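Long-range contacts in lipoprotein (Streptococcus pneumoniae serotype 4, PDB 6JF1), which binds methionine and, as a lipoprotein, probably delivers it to an ABC importer: residues Val33-Ser38 with Val201-Val206; Tyr106-Arg111 with Gly270-Val275; Arg111-Leu116 with Ala209-Lys214. One frame throughout, in Å; residues are numbered along the deposited sequence.

How the contacts relate
Following the chain from its N terminus, strand 27-33 of the first sheet ends at residues 33-38, which meet 201-206 after 163 residues to close contact 1. Strand 100-107 of the same sheet then runs into residues 106-111, which pass over to strand 111-117 of the second sheet; 106-111 is closed late, by 270-275, in contact 2. Contact 3, between 111-116 and 209-214, lies within that larger loop and shares R111 with it. Contact 1 crosses both, because its segments alternate with theirs. Contact 1 thus joins loops leaving the two sheets, contact 2 closes the edge of the first sheet where the chain crosses over through 108-110, and contact 3 fastens a loop to the second sheet.

Contact 1. Residues Val33-Ser38 with Val201-Val206; sequences VNRSGS and VNNTFV. With MET (methionine), chain B.
The nearest CA atoms, those of R35 and T204, are 5.9 Å apart, and they belong to two irregular segments: the loop leaving strand 27-33 and the turn after strand 198-201. No direct hydrogen bond joins them. Two waters do so instead, both donating to T204 O: one, 2.8 Å from that oxygen, accepts from S36 N, and the other also donates to N34 O. Among the side chains, V33 CG1 meets T204 CG2 at 3.6 Å, the two side chains crossing at about a right angle, and also leans on CE1 of the F205 ring. T204 CG2 is anti to its backbone N, which leaves OG1 on the other branch to bond Y65 OH. The R35 chain passes its CG across T204 CG2, then bends at chi3 (58°), carrying the guanidinium to N203. There ND2 sits over one guanidinium face, 3.4 Å from R35 NH2, with the amide plane turned 73° to it. Both are donors, so the pair is packing; R35 is held instead by salt bridges to D272 and E39, and N203 ND2 donates to Y106 OH and D272 OD1. These bonds fix the amide flip and present N203 OD1 to the ligand amino group, methionine N, at 2.8 Å. At the other end N202 ND2 donates to methionine O at 3.0 Å, nearly straight (164°). One carboxylate, D272, therefore links R35 to N203, which is consistent with the loop of one lobe acting as a second shell for the methionine-binding asparagine of the other.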
loop_
_atom_site.group_PDB
_atom_site.type_symbol
_atom_site.label_atom_id
_atom_site.label_comp_id
_atom_site.label_asym_id
_atom_site.label_seq_id
_atom_site.Cartn_x
_atom_site.Cartn_y
_atom_site.Cartn_z
ATOM N N VAL A 33 1.144 5.098 6.916
ATOM C CA VAL A 33 -0.178 4.652 7.180
ATOM C C VAL A 33 -0.098 3.487 8.190
ATOM O O VAL A 33 0.704 2.517 8.034
ATOM C CB VAL A 33 -0.873 4.285 5.841
ATOM C CG1 VAL A 33 -2.274 3.707 6.071
ATOM C CG2 VAL A 33 -0.996 5.542 4.967
ATOM N N ASN A 34 -0.946 3.539 9.208
ATOM C CA ASN A 34 -0.931 2.557 10.337
ATOM C C ASN A 34 -1.129 1.121 9.824
ATOM O O ASN A 34 -1.936 0.875 8.934
ATOM C CB ASN A 34 -1.925 2.923 11.448
ATOM C CG ASN A 34 -3.375 3.121 11.018
ATOM O OD1 ASN A 34 -3.816 2.723 9.935
ATOM N ND2 ASN A 34 -4.151 3.729 11.895
ATOM N N ARG A 35 -0.346 0.188 10.372
ATOM C CA ARG A 35 -0.494 -1.246 10.086
ATOM C C ARG A 35 -0.509 -2.011 11.420
ATOM O O ARG A 35 -0.049 -1.512 12.405
ATOM C CB ARG A 35 0.646 -1.755 9.188
ATOM C CG ARG A 35 0.698 -1.033 7.848
ATOM C CD ARG A 35 1.782 -1.565 6.955
ATOM N NE ARG A 35 1.656 -2.998 6.666
ATOM C CZ ARG A 35 2.533 -3.663 5.910
ATOM N NH1 ARG A 35 3.553 -3.017 5.359
ATOM N NH2 ARG A 35 2.378 -4.960 5.694
ATOM N N SER A 36 -1.054 -3.212 11.417
ATOM C CA SER A 36 -1.342 -3.979 12.643
ATOM C C SER A 36 -0.307 -5.077 12.893
ATOM O O SER A 36 0.513 -5.402 12.051
ATOM C CB SER A 36 -2.719 -4.593 12.534
ATOM O OG SER A 36 -3.682 -3.560 12.598
ATOM N N GLY A 37 -0.391 -5.659 14.086
ATOM C CA GLY A 37 0.513 -6.720 14.511
ATOM C C GLY A 37 1.966 -6.275 14.512
ATOM O O GLY A 37 2.347 -5.211 15.000
ATOM N N SER A 38 2.809 -7.106 13.950
ATOM C CA SER A 38 4.207 -6.842 14.079
ATOM C C SER A 38 4.750 -6.044 12.873
ATOM O O SER A 38 5.963 -5.928 12.748
ATOM C CB SER A 38 4.909 -8.181 14.228
ATOM O OG SER A 38 4.406 -8.845 15.376
ATOM N N VAL A 201 -7.690 -5.907 -1.800
ATOM C CA VAL A 201 -7.196 -5.289 -0.576
ATOM C C VAL A 201 -5.669 -5.120 -0.614
ATOM O O VAL A 201 -4.925 -6.107 -0.710
ATOM C CB VAL A 201 -7.597 -6.106 0.655
ATOM C CG1 VAL A 201 -7.125 -5.375 1.903
ATOM C CG2 VAL A 201 -9.109 -6.375 0.682
ATOM N N ASN A 202 -5.220 -3.873 -0.497
ATOM C CA ASN A 202 -3.808 -3.520 -0.319
ATOM C C ASN A 202 -3.252 -4.105 0.992
ATOM O O ASN A 202 -3.954 -4.126 2.029
ATOM C CB ASN A 202 -3.619 -2.008 -0.257
ATOM C CG ASN A 202 -3.957 -1.301 -1.559
ATOM O OD1 ASN A 202 -5.074 -0.825 -1.733
ATOM N ND2 ASN A 202 -2.986 -1.175 -2.455
ATOM N N ASN A 203 -1.982 -4.509 0.953
ATOM C CA ASN A 203 -1.265 -5.153 2.098
ATOM C C ASN A 203 -1.382 -4.299 3.363
ATOM O O ASN A 203 -1.384 -4.839 4.495
ATOM C CB ASN A 203 0.228 -5.363 1.797
ATOM C CG ASN A 203 1.020 -4.063 1.758
ATOM O OD1 ASN A 203 0.622 -3.102 1.098
ATOM N ND2 ASN A 203 2.133 -4.011 2.473
ATOM N N THR A 204 -1.435 -2.981 3.186
ATOM C CA THR A 204 -1.493 -2.064 4.318
ATOM C C THR A 204 -2.634 -2.417 5.294
ATOM O O THR A 204 -2.514 -2.138 6.496
ATOM C CB THR A 204 -1.787 -0.647 3.813
ATOM O OG1 THR A 204 -1.000 -0.447 2.635
ATOM C CG2 THR A 204 -1.452 0.426 4.834
ATOM N N PHE A 205 -3.749 -2.993 4.805
ATOM C CA PHE A 205 -5.044 -3.023 5.603
ATOM C C PHE A 205 -5.392 -4.471 5.997
ATOM O O PHE A 205 -6.374 -4.730 6.692
ATOM C CB PHE A 205 -6.174 -2.364 4.814
ATOM C CG PHE A 205 -5.816 -0.965 4.370
ATOM C CD1 PHE A 205 -5.547 0.032 5.311
ATOM C CD2 PHE A 205 -5.676 -0.679 3.010
ATOM C CE1 PHE A 205 -5.183 1.308 4.896
ATOM C CE2 PHE A 205 -5.343 0.603 2.596
ATOM C CZ PHE A 205 -5.089 1.586 3.533
ATOM N N VAL A 206 -4.552 -5.384 5.557
ATOM C CA VAL A 206 -4.818 -6.805 5.645
ATOM C C VAL A 206 -4.861 -7.222 7.130
ATOM O O VAL A 206 -5.792 -7.903 7.566
ATOM C CB VAL A 206 -3.707 -7.543 4.878
ATOM C CG1 VAL A 206 -3.459 -8.940 5.415
ATOM C CG2 VAL A 206 -4.008 -7.560 3.390
HETATM N N MET B . 1.717 -0.658 0.402
HETATM C CA MET B . 0.681 -0.410 -0.672
HETATM C C MET B . 0.864 -1.472 -1.757
HETATM O O MET B . -0.136 -1.998 -2.286
HETATM C CB MET B . 0.863 0.980 -1.302
HETATM C CG MET B . -0.372 1.437 -2.109
HETATM S SD MET B . -0.101 3.083 -2.827
HETATM C CE MET B . -0.478 4.147 -1.425
HETATM O OXT MET B . 2.035 -1.845 -2.056
HETATM O O HOH W 1 -4.197 -0.920 8.941
HETATM O O HOH W 2 -3.058 -3.565 8.876
#

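Contact 2. Residues Tyr106-Arg111 with Gly270-Val275; sequences YISPIR and GLDQPV
I107 and Q273 supply the backbone bonds: I107 N donates to Q273 O at 2.9 Å, and Q273 N returns a bond to I107 O at 2.8 Å. A third bond comes from a side chain. With chi1 at -168°, S108 swings OG to the side of L271 O and donates to it at 2.7 Å from well above the carbonyl plane, while a water also donates to L271 O and bonds R111 NH1 weakly. The paired backbones identify a short antiparallel ladder, in which I107 and Q273 form the hydrogen-bonded pair and Y106 and P274 the non-hydrogen-bonded one; it adds strand 273-274 as the outermost strand of its sheet, next to 100-107. A single ring contact, that of Y106, uses the face over which D272 lies. The D272 carboxylate is stacked there, planes only 8° apart, with OD2 over the ring centre and 3.5 Å from Y106 CZ; D272 CB adds a CH-pi contact to the same face. The negative charge is probably offset by salt bridges from D272 OD2 to R42 and R35, and Y106 OH is bonded to N203. The apolar side-chain pair is I107 CG2 with V275 CG1, 3.9 Å apart.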
loop_
_atom_site.group_PDB
_atom_site.type_symbol
_atom_site.label_atom_id
_atom_site.label_comp_id
_atom_site.label_asym_id
_atom_site.label_seq_id
_atom_site.Cartn_x
_atom_site.Cartn_y
_atom_site.Cartn_z
ATOM N N TYR A 106 9.762 -2.431 -0.452
ATOM C CA TYR A 106 9.242 -3.738 -0.629
ATOM C C TYR A 106 8.163 -3.729 -1.740
ATOM O O TYR A 106 7.710 -2.660 -2.198
ATOM C CB TYR A 106 8.741 -4.208 0.731
ATOM C CG TYR A 106 7.506 -3.479 1.185
ATOM C CD1 TYR A 106 6.279 -3.903 0.711
ATOM C CD2 TYR A 106 7.539 -2.417 2.088
ATOM C CE1 TYR A 106 5.099 -3.298 1.107
ATOM C CE2 TYR A 106 6.355 -1.798 2.493
ATOM C CZ TYR A 106 5.137 -2.232 1.981
ATOM O OH TYR A 106 3.921 -1.674 2.280
ATOM N N ILE A 107 7.789 -4.923 -2.204
ATOM C CA ILE A 107 6.614 -5.129 -3.038
ATOM C C ILE A 107 5.699 -6.093 -2.282
ATOM O O ILE A 107 6.166 -6.934 -1.523
ATOM C CB ILE A 107 6.997 -5.646 -4.432
ATOM C CG1 ILE A 107 5.811 -5.566 -5.396
ATOM C CG2 ILE A 107 7.600 -7.065 -4.342
ATOM C CD1 ILE A 107 6.146 -5.929 -6.844
ATOM N N SER A 108 4.398 -5.835 -2.380
ATOM C CA SER A 108 3.388 -6.736 -1.891
ATOM C C SER A 108 2.256 -6.869 -2.938
ATOM O O SER A 108 1.282 -6.114 -2.896
ATOM C CB SER A 108 2.863 -6.207 -0.573
ATOM O OG SER A 108 2.083 -7.206 0.052
ATOM N N PRO A 109 2.371 -7.836 -3.866
ATOM C CA PRO A 109 1.390 -7.985 -4.938
ATOM C C PRO A 109 -0.048 -8.028 -4.383
ATOM O O PRO A 109 -0.347 -8.762 -3.419
ATOM C CB PRO A 109 1.753 -9.305 -5.635
ATOM C CG PRO A 109 3.233 -9.465 -5.369
ATOM C CD PRO A 109 3.412 -8.887 -3.974
ATOM N N ILE A 110 -0.928 -7.189 -4.933
ATOM C CA ILE A 110 -2.249 -7.016 -4.309
ATOM C C ILE A 110 -3.074 -8.299 -4.508
ATOM O O ILE A 110 -2.871 -9.023 -5.497
ATOM C CB ILE A 110 -2.954 -5.774 -4.904
ATOM C CG1 ILE A 110 -4.015 -5.216 -3.950
ATOM C CG2 ILE A 110 -3.505 -6.067 -6.306
ATOM C CD1 ILE A 110 -4.425 -3.808 -4.277
ATOM N N ARG A 111 -4.038 -8.561 -3.622
ATOM C CA ARG A 111 -4.751 -9.816 -3.639
ATOM C C ARG A 111 -6.259 -9.570 -3.591
ATOM O O ARG A 111 -6.743 -8.581 -3.028
ATOM C CB ARG A 111 -4.331 -10.705 -2.453
ATOM C CG ARG A 111 -3.022 -11.441 -2.699
ATOM C CD ARG A 111 -2.279 -11.742 -1.410
ATOM N NE ARG A 111 -1.217 -12.681 -1.725
ATOM C CZ ARG A 111 0.082 -12.400 -1.833
ATOM N NH1 ARG A 111 0.544 -11.149 -1.881
ATOM N NH2 ARG A 111 0.931 -13.411 -1.880
ATOM N N GLY A 270 6.053 -12.727 5.498
ATOM C CA GLY A 270 6.184 -12.895 4.035
ATOM C C GLY A 270 5.244 -11.989 3.221
ATOM O O GLY A 270 5.409 -11.875 2.015
ATOM N N LEU A 271 4.261 -11.333 3.829
ATOM C CA LEU A 271 3.347 -10.435 3.040
ATOM C C LEU A 271 4.147 -9.330 2.315
ATOM O O LEU A 271 3.817 -8.973 1.192
ATOM C CB LEU A 271 2.281 -9.850 3.972
ATOM C CG LEU A 271 1.314 -8.816 3.371
ATOM C CD1 LEU A 271 0.450 -9.413 2.262
ATOM C CD2 LEU A 271 0.427 -8.248 4.475
ATOM N N ASP A 272 5.198 -8.797 2.928
ATOM C CA ASP A 272 5.998 -7.757 2.276
ATOM C C ASP A 272 7.332 -8.345 1.797
ATOM O O ASP A 272 8.108 -8.935 2.592
ATOM C CB ASP A 272 6.357 -6.639 3.247
ATOM C CG ASP A 272 5.199 -5.792 3.764
ATOM O OD1 ASP A 272 4.024 -6.135 3.496
ATOM O OD2 ASP A 272 5.501 -4.763 4.430
ATOM N N GLN A 273 7.644 -8.114 0.535
ATOM C CA GLN A 273 8.833 -8.698 -0.053
ATOM C C GLN A 273 9.879 -7.605 -0.326
ATOM O O GLN A 273 9.719 -6.808 -1.257
ATOM C CB GLN A 273 8.451 -9.445 -1.332
ATOM C CG GLN A 273 9.691 -9.898 -2.086
ATOM C CD GLN A 273 9.396 -10.565 -3.407
ATOM O OE1 GLN A 273 8.303 -11.081 -3.642
ATOM N NE2 GLN A 273 10.394 -10.578 -4.282
ATOM N N PRO A 274 10.964 -7.567 0.447
ATOM C CA PRO A 274 12.010 -6.531 0.254
ATOM C C PRO A 274 12.594 -6.600 -1.162
ATOM O O PRO A 274 12.730 -7.688 -1.705
ATOM C CB PRO A 274 13.123 -6.905 1.259
ATOM C CG PRO A 274 12.348 -7.657 2.336
ATOM C CD PRO A 274 11.362 -8.482 1.526
ATOM N N VAL A 275 12.923 -5.444 -1.755
ATOM C CA VAL A 275 13.416 -5.409 -3.121
ATOM C C VAL A 275 14.834 -4.812 -3.211
ATOM O O VAL A 275 15.202 -4.422 -4.294
ATOM C CB VAL A 275 12.434 -4.683 -4.080
ATOM C CG1 VAL A 275 11.130 -5.436 -4.235
ATOM C CG2 VAL A 275 12.149 -3.254 -3.652
HETATM O O HOH W 3 3.754 -10.866 -0.806
#

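Contact 3. Residues Arg111-Leu116 with Ala209-Lys214; sequences RLYSGL and AKLDYK. With ZN (zinc ion), chain L.
Y113 and Y213 make the tight end of this contact, where Y113 OH presses on Y213 CB at 3.3 Å. Y213 CA and D212 O lie at the edge of the Y113 ring, in its plane, so the loop backbone runs along the rim while L211 takes a face: L211 CD1 is 4.2 Å from the ring centroid and 12° off the normal, a CH-pi contact. Next to it the extended R111 chain brings its guanidinium to the Y213 ring, R111 CZ to Y213 CD1 3.6 Å. The planes are 86° apart, with the ring edge against one guanidinium face, so this is a perpendicular contact and no cation-pi stack. Y213 CG is held between backbone N and carbonyl carbon (chi1 81°), which turns the ring to this edge-on approach, and its hydroxyl is bonded to D269 O.

Packing thins toward L116, whose CD1 reaches L211 CD2 only at 4.4 Å. On the solvent side, opposed to the Y113-L211-Y213 cluster, D212 and the exposed K214 point away from strand 111-117; D212 OD1 accepts from K214 N at 3.0 Å in an Asx turn. No direct hydrogen bond crosses between the segments. Ring, aliphatic and guanidinium surfaces therefore tie loop to strand, leaving the outward D212 carboxylate to bind a zinc ion through OD2 at 1.9 Å.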
loop_
_atom_site.group_PDB
_atom_site.type_symbol
_atom_site.label_atom_id
_atom_site.label_comp_id
_atom_site.label_asym_id
_atom_site.label_seq_id
_atom_site.Cartn_x
_atom_site.Cartn_y
_atom_site.Cartn_z
ATOM N N ARG A 111 -4.038 -8.561 -3.622
ATOM C CA ARG A 111 -4.751 -9.816 -3.639
ATOM C C ARG A 111 -6.259 -9.570 -3.591
ATOM O O ARG A 111 -6.743 -8.581 -3.028
ATOM C CB ARG A 111 -4.331 -10.705 -2.453
ATOM C CG ARG A 111 -3.022 -11.441 -2.699
ATOM C CD ARG A 111 -2.279 -11.742 -1.410
ATOM N NE ARG A 111 -1.217 -12.681 -1.725
ATOM C CZ ARG A 111 0.082 -12.400 -1.833
ATOM N NH1 ARG A 111 0.544 -11.149 -1.881
ATOM N NH2 ARG A 111 0.931 -13.411 -1.880
ATOM N N LEU A 112 -6.971 -10.525 -4.176
ATOM C CA LEU A 112 -8.391 -10.599 -4.065
ATOM C C LEU A 112 -8.750 -11.587 -2.947
ATOM O O LEU A 112 -8.190 -12.691 -2.886
ATOM C CB LEU A 112 -8.953 -11.063 -5.408
ATOM C CG LEU A 112 -10.469 -11.250 -5.401
ATOM C CD1 LEU A 112 -11.163 -9.894 -5.514
ATOM C CD2 LEU A 112 -10.884 -12.203 -6.528
ATOM N N TYR A 113 -9.671 -11.165 -2.074
ATOM C CA TYR A 113 -10.054 -11.951 -0.878
ATOM C C TYR A 113 -11.547 -12.287 -0.954
ATOM O O TYR A 113 -12.344 -11.475 -1.442
ATOM C CB TYR A 113 -9.806 -11.165 0.412
ATOM C CG TYR A 113 -8.341 -10.935 0.699
ATOM C CD1 TYR A 113 -7.677 -9.838 0.156
ATOM C CD2 TYR A 113 -7.588 -11.853 1.441
ATOM C CE1 TYR A 113 -6.318 -9.636 0.377
ATOM C CE2 TYR A 113 -6.228 -11.656 1.672
ATOM C CZ TYR A 113 -5.589 -10.540 1.136
ATOM O OH TYR A 113 -4.254 -10.313 1.355
ATOM N N SER A 114 -11.902 -13.473 -0.451
ATOM C CA SER A 114 -13.292 -13.846 -0.379
ATOM C C SER A 114 -13.992 -12.993 0.677
ATOM O O SER A 114 -13.425 -12.706 1.754
ATOM C CB SER A 114 -13.457 -15.320 -0.059
ATOM O OG SER A 114 -14.820 -15.604 0.268
ATOM N N GLY A 115 -15.257 -12.695 0.389
ATOM C CA GLY A 115 -16.197 -12.210 1.411
ATOM C C GLY A 115 -16.346 -13.246 2.516
ATOM O O GLY A 115 -16.004 -14.418 2.310
ATOM N N LEU A 116 -16.816 -12.807 3.681
ATOM C CA LEU A 116 -16.798 -13.629 4.894
ATOM C C LEU A 116 -18.234 -13.924 5.338
ATOM O O LEU A 116 -19.126 -13.079 5.180
ATOM C CB LEU A 116 -16.023 -12.901 6.003
ATOM C CG LEU A 116 -14.548 -12.593 5.726
ATOM C CD1 LEU A 116 -14.011 -11.571 6.716
ATOM C CD2 LEU A 116 -13.708 -13.855 5.761
ATOM N N ALA A 209 -7.751 -6.129 9.529
ATOM C CA ALA A 209 -9.038 -6.808 9.295
ATOM C C ALA A 209 -8.927 -8.293 9.672
ATOM O O ALA A 209 -9.848 -9.066 9.512
ATOM C CB ALA A 209 -9.453 -6.622 7.851
ATOM N N LYS A 210 -7.761 -8.677 10.128
ATOM C CA LYS A 210 -7.445 -10.044 10.515
ATOM C C LYS A 210 -7.510 -10.979 9.298
ATOM O O LYS A 210 -7.947 -12.114 9.434
ATOM C CB LYS A 210 -8.364 -10.532 11.648
ATOM C CG LYS A 210 -8.819 -9.499 12.676
ATOM N N LEU A 211 -7.077 -10.549 8.117
ATOM C CA LEU A 211 -7.088 -11.468 6.966
ATOM C C LEU A 211 -5.765 -12.235 6.862
ATOM O O LEU A 211 -4.682 -11.733 7.219
ATOM C CB LEU A 211 -7.332 -10.697 5.664
ATOM C CG LEU A 211 -8.501 -9.725 5.683
ATOM C CD1 LEU A 211 -8.562 -9.003 4.350
ATOM C CD2 LEU A 211 -9.816 -10.458 5.954
ATOM N N ASP A 212 -5.881 -13.423 6.283
ATOM C CA ASP A 212 -4.761 -14.268 5.991
ATOM C C ASP A 212 -4.462 -14.198 4.490
ATOM O O ASP A 212 -5.191 -14.789 3.683
ATOM C CB ASP A 212 -5.051 -15.720 6.398
ATOM C CG ASP A 212 -3.795 -16.579 6.340
ATOM O OD1 ASP A 212 -2.868 -16.231 5.549
ATOM O OD2 ASP A 212 -3.719 -17.575 7.117
ATOM N N TYR A 213 -3.381 -13.506 4.126
ATOM C CA TYR A 213 -3.094 -13.190 2.718
ATOM C C TYR A 213 -2.866 -14.488 1.922
ATOM O O TYR A 213 -3.030 -14.561 0.697
ATOM C CB TYR A 213 -1.885 -12.245 2.649
ATOM C CG TYR A 213 -0.520 -12.881 2.770
ATOM C CD1 TYR A 213 0.184 -13.304 1.646
ATOM C CD2 TYR A 213 0.112 -12.980 4.001
ATOM C CE1 TYR A 213 1.458 -13.849 1.745
ATOM C CE2 TYR A 213 1.381 -13.527 4.118
ATOM C CZ TYR A 213 2.056 -13.954 2.991
ATOM O OH TYR A 213 3.291 -14.514 3.123
ATOM N N LYS A 214 -2.427 -15.518 2.627
ATOM C CA LYS A 214 -2.109 -16.777 2.003
ATOM C C LYS A 214 -3.403 -17.511 1.623
ATOM O O LYS A 214 -3.329 -18.429 0.827
ATOM C CB LYS A 214 -1.224 -17.627 2.928
ATOM C CG LYS A 214 0.264 -17.298 2.896
ATOM C CD LYS A 214 1.043 -18.036 3.970
ATOM C CE LYS A 214 0.641 -17.603 5.366
ATOM N NZ LYS A 214 1.797 -17.564 6.294
HETATM ZN ZN ZN L . -2.151 -18.682 6.863
HETATM O O HOH W 4 -1.575 -15.078 -1.799
#